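Long-range contact in malate synthase (Haloferax volcanii, PDB 3OYZ), which catalyses the magnesium-dependent condensation of acetyl-CoA with glyoxylate, and the hydrolysis of the malyl-CoA formed, to give malate and CoA in the glyoxylate cycle: residues R95-P108 with K132-L146. Sequence-based numbering, arbitrary orientation.
Sequences RYQGFQHMLDITDP and KADEFFTIVEHEHGL
Phe99 and Phe136 lie one over the other as an offset stack, centroids 4.3 Å apart and planes at 24°. Helices 95-105 and 132-143 cross at -28°, their segment axes 9.8 Å apart at closest approach; the backbones are nearest around Leu103 and Val140 and spread toward Arg95, and the two large rings fill the widening gap. With CG anti to the backbone N (chi1 171°), the Phe99 ring reaches along the neighbouring helix, where CE1 meets Val140 CG2 at 3.5 Å and CZ meets Ile139 CG2. Phe99 CB adds a CH-pi contact over the Phe136 face. Beta-branched Val140 suits the groove: its CG2 faces Phe99 and Leu103, and its CG1 abuts Thr106. Deeper in, flexible Met102 sets CE over the middle of the Phe137 face in a CH-pi contact, and SD, 4.3 Å from the centroid, adds a Met-aromatic one, backed by Phe119 of strand 118-121. Farther along, the His144 ring presents one face to Asp107 CA and Pro108 CD, and its NE2 donates in the ring plane to Leu103 O at 2.8 Å. Thr106 OG1 lies at the ring's edge and donates to Met102 O, which also accepts from Thr106 N. Were an alanine here instead of His144, Leu103 O would probably lose this donor and a gap would open beside Pro108. Neighbouring outer helices, one before and one after strand 118-121, thus pack side by side against the barrel wall, as in the (beta/alpha)8 TIM barrel.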
loop_
_atom_site.group_PDB
_atom_site.type_symbol
_atom_site.label_atom_id
_atom_site.label_comp_id
_atom_site.label_asym_id
_atom_site.label_seq_id
_atom_site.Cartn_x
_atom_site.Cartn_y
_atom_site.Cartn_z
ATOM N N ARG A 95 -2.074 28.959 10.872
ATOM C CA ARG A 95 -1.645 29.304 9.512
ATOM C C ARG A 95 -1.163 30.748 9.502
ATOM O O ARG A 95 -0.217 31.123 8.819
ATOM C CB ARG A 95 -2.883 29.185 8.547
ATOM C CG ARG A 95 -3.187 27.657 8.418
ATOM C CD ARG A 95 -4.142 27.360 7.234
ATOM N NE ARG A 95 -5.488 27.881 7.432
ATOM C CZ ARG A 95 -6.524 27.246 7.980
ATOM N NH1 ARG A 95 -6.383 26.052 8.568
ATOM N NH2 ARG A 95 -7.721 27.840 7.952
ATOM N N TYR A 96 -1.958 31.621 10.110
ATOM C CA TYR A 96 -1.633 33.058 10.066
ATOM C C TYR A 96 -0.290 33.321 10.772
ATOM O O TYR A 96 0.534 34.036 10.262
ATOM C CB TYR A 96 -2.785 33.886 10.674
ATOM C CG TYR A 96 -2.586 35.391 10.592
ATOM C CD1 TYR A 96 -2.169 35.999 9.414
ATOM C CD2 TYR A 96 -2.800 36.209 11.696
ATOM C CE1 TYR A 96 -1.998 37.360 9.282
ATOM C CE2 TYR A 96 -2.566 37.604 11.595
ATOM C CZ TYR A 96 -2.206 38.168 10.386
ATOM O OH TYR A 96 -1.955 39.521 10.173
ATOM N N GLN A 97 -0.070 32.679 11.903
ATOM C CA GLN A 97 1.196 32.796 12.639
ATOM C C GLN A 97 2.376 32.357 11.770
ATOM O O GLN A 97 3.386 33.079 11.680
ATOM C CB GLN A 97 1.020 32.049 13.957
ATOM C CG GLN A 97 2.334 32.057 14.795
ATOM C CD GLN A 97 2.665 33.463 15.300
ATOM O OE1 GLN A 97 2.257 33.774 16.417
ATOM N NE2 GLN A 97 3.321 34.322 14.487
ATOM N N GLY A 98 2.227 31.283 10.975
ATOM C CA GLY A 98 3.367 30.793 10.197
ATOM C C GLY A 98 3.587 31.728 9.053
ATOM O O GLY A 98 4.718 32.064 8.736
ATOM N N PHE A 99 2.505 32.248 8.479
ATOM C CA PHE A 99 2.731 33.255 7.487
ATOM C C PHE A 99 3.414 34.527 8.093
ATOM O O PHE A 99 4.274 35.091 7.444
ATOM C CB PHE A 99 1.348 33.704 7.019
ATOM C CG PHE A 99 1.364 34.915 6.117
ATOM C CD1 PHE A 99 2.141 34.951 4.987
ATOM C CD2 PHE A 99 0.571 36.007 6.428
ATOM C CE1 PHE A 99 2.164 36.065 4.127
ATOM C CE2 PHE A 99 0.553 37.132 5.594
ATOM C CZ PHE A 99 1.342 37.157 4.428
ATOM N N GLN A 100 2.942 35.059 9.217
ATOM C CA GLN A 100 3.621 36.279 9.727
ATOM C C GLN A 100 5.109 36.073 10.003
ATOM O O GLN A 100 5.927 36.908 9.634
ATOM C CB GLN A 100 2.987 36.778 11.017
ATOM C CG GLN A 100 1.479 36.914 10.982
ATOM C CD GLN A 100 0.903 37.243 12.377
ATOM O OE1 GLN A 100 0.416 36.363 13.095
ATOM N NE2 GLN A 100 0.943 38.524 12.756
ATOM N N HIS A 101 5.449 34.920 10.572
ATOM C CA HIS A 101 6.867 34.559 10.754
ATOM C C HIS A 101 7.596 34.488 9.441
ATOM O O HIS A 101 8.728 34.984 9.426
ATOM C CB HIS A 101 7.107 33.343 11.675
ATOM C CG HIS A 101 6.848 33.630 13.129
ATOM N ND1 HIS A 101 6.493 32.672 14.059
ATOM C CD2 HIS A 101 6.880 34.805 13.812
ATOM C CE1 HIS A 101 6.340 33.226 15.254
ATOM N NE2 HIS A 101 6.588 34.514 15.123
ATOM N N MET A 102 7.025 33.976 8.328
ATOM C CA MET A 102 7.816 33.870 7.118
ATOM C C MET A 102 8.025 35.241 6.562
ATOM O O MET A 102 9.035 35.528 5.870
ATOM C CB MET A 102 7.096 33.135 5.929
ATOM C CG MET A 102 6.837 31.679 6.154
ATOM S SD MET A 102 6.129 30.723 4.739
ATOM C CE MET A 102 6.706 31.671 3.391
ATOM N N LEU A 103 6.989 36.056 6.749
ATOM C CA LEU A 103 7.085 37.406 6.232
ATOM C C LEU A 103 8.277 38.160 6.952
ATOM O O LEU A 103 9.076 38.828 6.288
ATOM C CB LEU A 103 5.744 38.078 6.497
ATOM C CG LEU A 103 5.465 39.462 5.894
ATOM C CD1 LEU A 103 5.498 39.512 4.357
ATOM C CD2 LEU A 103 4.147 40.010 6.460
ATOM N N ASP A 104 8.376 38.068 8.274
ATOM C CA ASP A 104 9.497 38.653 9.074
ATOM C C ASP A 104 10.850 38.116 8.637
ATOM O O ASP A 104 11.773 38.886 8.296
ATOM C CB ASP A 104 9.353 38.304 10.569
ATOM C CG ASP A 104 8.140 38.920 11.207
ATOM O OD1 ASP A 104 7.613 39.892 10.618
ATOM O OD2 ASP A 104 7.713 38.441 12.294
ATOM N N ILE A 105 10.957 36.785 8.578
ATOM C CA ILE A 105 12.201 36.128 8.203
ATOM C C ILE A 105 12.706 36.567 6.839
ATOM O O ILE A 105 13.934 36.686 6.680
ATOM C CB ILE A 105 12.127 34.609 8.382
ATOM C CG1 ILE A 105 11.927 34.332 9.871
ATOM C CG2 ILE A 105 13.324 33.914 7.802
ATOM C CD1 ILE A 105 11.401 32.913 10.193
ATOM N N THR A 106 11.835 36.856 5.864
ATOM C CA THR A 106 12.376 37.139 4.528
ATOM C C THR A 106 12.547 38.630 4.258
ATOM O O THR A 106 12.838 39.039 3.140
ATOM C CB THR A 106 11.408 36.607 3.408
ATOM O OG1 THR A 106 10.097 37.027 3.800
ATOM C CG2 THR A 106 11.378 35.069 3.433
ATOM N N ASP A 107 12.297 39.478 5.236
ATOM C CA ASP A 107 12.547 40.921 5.018
ATOM C C ASP A 107 14.004 41.060 4.549
ATOM O O ASP A 107 14.883 40.669 5.294
ATOM C CB ASP A 107 12.352 41.630 6.360
ATOM C CG ASP A 107 12.566 43.142 6.295
ATOM O OD1 ASP A 107 13.063 43.690 5.277
ATOM O OD2 ASP A 107 12.188 43.754 7.316
ATOM N N PRO A 108 14.278 41.552 3.333
ATOM C CA PRO A 108 15.597 41.554 2.709
ATOM C C PRO A 108 16.586 42.531 3.421
ATOM O O PRO A 108 17.796 42.323 3.389
ATOM C CB PRO A 108 15.310 42.103 1.303
ATOM C CG PRO A 108 13.864 41.846 1.098
ATOM C CD PRO A 108 13.297 42.208 2.452
ATOM N N LYS A 132 -3.470 26.964 0.102
ATOM C CA LYS A 132 -3.462 28.170 1.043
ATOM C C LYS A 132 -1.998 28.508 1.435
ATOM O O LYS A 132 -1.650 29.673 1.498
ATOM C CB LYS A 132 -4.168 27.803 2.351
ATOM C CG LYS A 132 -5.697 27.649 2.126
ATOM C CD LYS A 132 -6.356 27.072 3.378
ATOM C CE LYS A 132 -7.871 26.893 3.064
ATOM N NZ LYS A 132 -8.577 26.304 4.267
ATOM N N ALA A 133 -1.149 27.512 1.679
ATOM C CA ALA A 133 0.228 27.825 2.061
ATOM C C ALA A 133 0.882 28.443 0.813
ATOM O O ALA A 133 1.553 29.504 0.897
ATOM C CB ALA A 133 0.964 26.550 2.528
ATOM N N ASP A 134 0.739 27.807 -0.357
ATOM C CA ASP A 134 1.236 28.390 -1.584
ATOM C C ASP A 134 0.909 29.862 -1.795
ATOM O O ASP A 134 1.762 30.680 -2.248
ATOM C CB ASP A 134 0.788 27.602 -2.830
ATOM C CG ASP A 134 1.165 28.303 -4.102
ATOM O OD1 ASP A 134 2.372 28.327 -4.417
ATOM O OD2 ASP A 134 0.314 28.819 -4.861
ATOM N N GLU A 135 -0.325 30.217 -1.486
ATOM C CA GLU A 135 -0.696 31.619 -1.649
ATOM C C GLU A 135 0.119 32.528 -0.665
ATOM O O GLU A 135 0.517 33.585 -1.083
ATOM C CB GLU A 135 -2.175 31.785 -1.423
ATOM C CG GLU A 135 -2.632 33.242 -1.430
ATOM C CD GLU A 135 -2.353 33.981 -2.738
ATOM O OE1 GLU A 135 -2.003 33.445 -3.804
ATOM O OE2 GLU A 135 -2.607 35.195 -2.699
ATOM N N PHE A 136 0.310 32.118 0.570
ATOM C CA PHE A 136 1.207 32.857 1.478
ATOM C C PHE A 136 2.635 32.977 0.979
ATOM O O PHE A 136 3.236 34.048 1.096
ATOM C CB PHE A 136 1.149 32.259 2.871
ATOM C CG PHE A 136 -0.151 32.513 3.548
ATOM C CD1 PHE A 136 -0.669 33.806 3.592
ATOM C CD2 PHE A 136 -0.817 31.503 4.235
ATOM C CE1 PHE A 136 -1.845 34.074 4.319
ATOM C CE2 PHE A 136 -2.014 31.759 4.949
ATOM C CZ PHE A 136 -2.522 33.043 4.965
ATOM N N PHE A 137 3.193 31.934 0.367
ATOM C CA PHE A 137 4.523 32.035 -0.210
ATOM C C PHE A 137 4.512 33.116 -1.290
ATOM O O PHE A 137 5.460 33.956 -1.388
ATOM C CB PHE A 137 5.003 30.719 -0.890
ATOM C CG PHE A 137 5.576 29.701 0.013
ATOM C CD1 PHE A 137 6.963 29.483 0.039
ATOM C CD2 PHE A 137 4.752 28.971 0.869
ATOM C CE1 PHE A 137 7.468 28.541 0.900
ATOM C CE2 PHE A 137 5.232 28.037 1.727
ATOM C CZ PHE A 137 6.624 27.790 1.736
ATOM N N THR A 138 3.505 33.082 -2.174
ATOM C CA THR A 138 3.414 34.069 -3.238
ATOM C C THR A 138 3.318 35.508 -2.644
ATOM O O THR A 138 3.946 36.448 -3.153
ATOM C CB THR A 138 2.189 33.741 -4.136
ATOM O OG1 THR A 138 2.444 32.452 -4.717
ATOM C CG2 THR A 138 2.128 34.755 -5.284
ATOM N N ILE A 139 2.448 35.682 -1.675
ATOM C CA ILE A 139 2.348 37.027 -1.039
ATOM C C ILE A 139 3.695 37.492 -0.432
ATOM O O ILE A 139 4.096 38.619 -0.717
ATOM C CB ILE A 139 1.226 37.039 -0.020
ATOM C CG1 ILE A 139 -0.131 37.130 -0.784
ATOM C CG2 ILE A 139 1.333 38.252 0.953
ATOM C CD1 ILE A 139 -1.284 36.686 0.115
ATOM N N VAL A 140 4.357 36.665 0.370
ATOM C CA VAL A 140 5.705 36.948 0.900
ATOM C C VAL A 140 6.687 37.370 -0.156
ATOM O O VAL A 140 7.329 38.436 0.013
ATOM C CB VAL A 140 6.242 35.745 1.703
ATOM C CG1 VAL A 140 7.735 35.896 1.919
ATOM C CG2 VAL A 140 5.428 35.566 2.958
ATOM N N GLU A 141 6.856 36.578 -1.221
ATOM C CA GLU A 141 7.634 36.951 -2.395
ATOM C C GLU A 141 7.360 38.339 -2.956
ATOM O O GLU A 141 8.280 39.154 -3.200
ATOM C CB GLU A 141 7.609 35.910 -3.534
ATOM C CG GLU A 141 8.265 34.602 -3.050
ATOM C CD GLU A 141 7.941 33.397 -3.964
ATOM O OE1 GLU A 141 6.926 33.433 -4.719
ATOM O OE2 GLU A 141 8.680 32.393 -3.894
ATOM N N HIS A 142 6.085 38.594 -3.206
ATOM C CA HIS A 142 5.719 39.882 -3.782
ATOM C C HIS A 142 5.947 41.022 -2.765
ATOM O O HIS A 142 6.401 42.087 -3.151
ATOM C CB HIS A 142 4.277 39.891 -4.301
ATOM C CG HIS A 142 4.145 39.238 -5.652
ATOM N ND1 HIS A 142 4.089 39.957 -6.825
ATOM C CD2 HIS A 142 4.208 37.932 -6.016
ATOM C CE1 HIS A 142 4.029 39.120 -7.851
ATOM N NE2 HIS A 142 4.114 37.884 -7.383
ATOM N N GLU A 143 5.646 40.817 -1.501
ATOM C CA GLU A 143 5.768 41.856 -0.487
ATOM C C GLU A 143 7.264 42.241 -0.358
ATOM O O GLU A 143 7.558 43.383 -0.020
ATOM C CB GLU A 143 5.247 41.423 0.883
ATOM C CG GLU A 143 3.727 41.428 0.943
ATOM C CD GLU A 143 3.143 42.812 0.619
ATOM O OE1 GLU A 143 3.592 43.766 1.303
ATOM O OE2 GLU A 143 2.287 42.967 -0.299
ATOM N N HIS A 144 8.208 41.377 -0.719
ATOM C CA HIS A 144 9.602 41.613 -0.328
ATOM C C HIS A 144 10.448 41.674 -1.582
ATOM O O HIS A 144 11.661 41.549 -1.491
ATOM C CB HIS A 144 10.134 40.532 0.620
ATOM C CG HIS A 144 9.705 40.732 2.035
ATOM N ND1 HIS A 144 9.451 41.984 2.546
ATOM C CD2 HIS A 144 9.504 39.869 3.060
ATOM C CE1 HIS A 144 9.058 41.886 3.804
ATOM N NE2 HIS A 144 9.100 40.614 4.146
ATOM N N GLY A 145 9.799 41.856 -2.725
ATOM C CA GLY A 145 10.417 41.825 -4.037
ATOM C C GLY A 145 11.317 40.656 -4.380
ATOM O O GLY A 145 12.287 40.814 -5.132
ATOM N N LEU A 146 11.009 39.468 -3.866
ATOM C CA LEU A 146 11.703 38.271 -4.342
ATOM C C LEU A 146 11.146 37.790 -5.665
ATOM O O LEU A 146 9.997 38.103 -6.000
ATOM C CB LEU A 146 11.628 37.148 -3.302
ATOM C CG LEU A 146 11.854 37.692 -1.895
ATOM C CD1 LEU A 146 11.572 36.605 -0.908
ATOM C CD2 LEU A 146 13.377 38.122 -1.729
#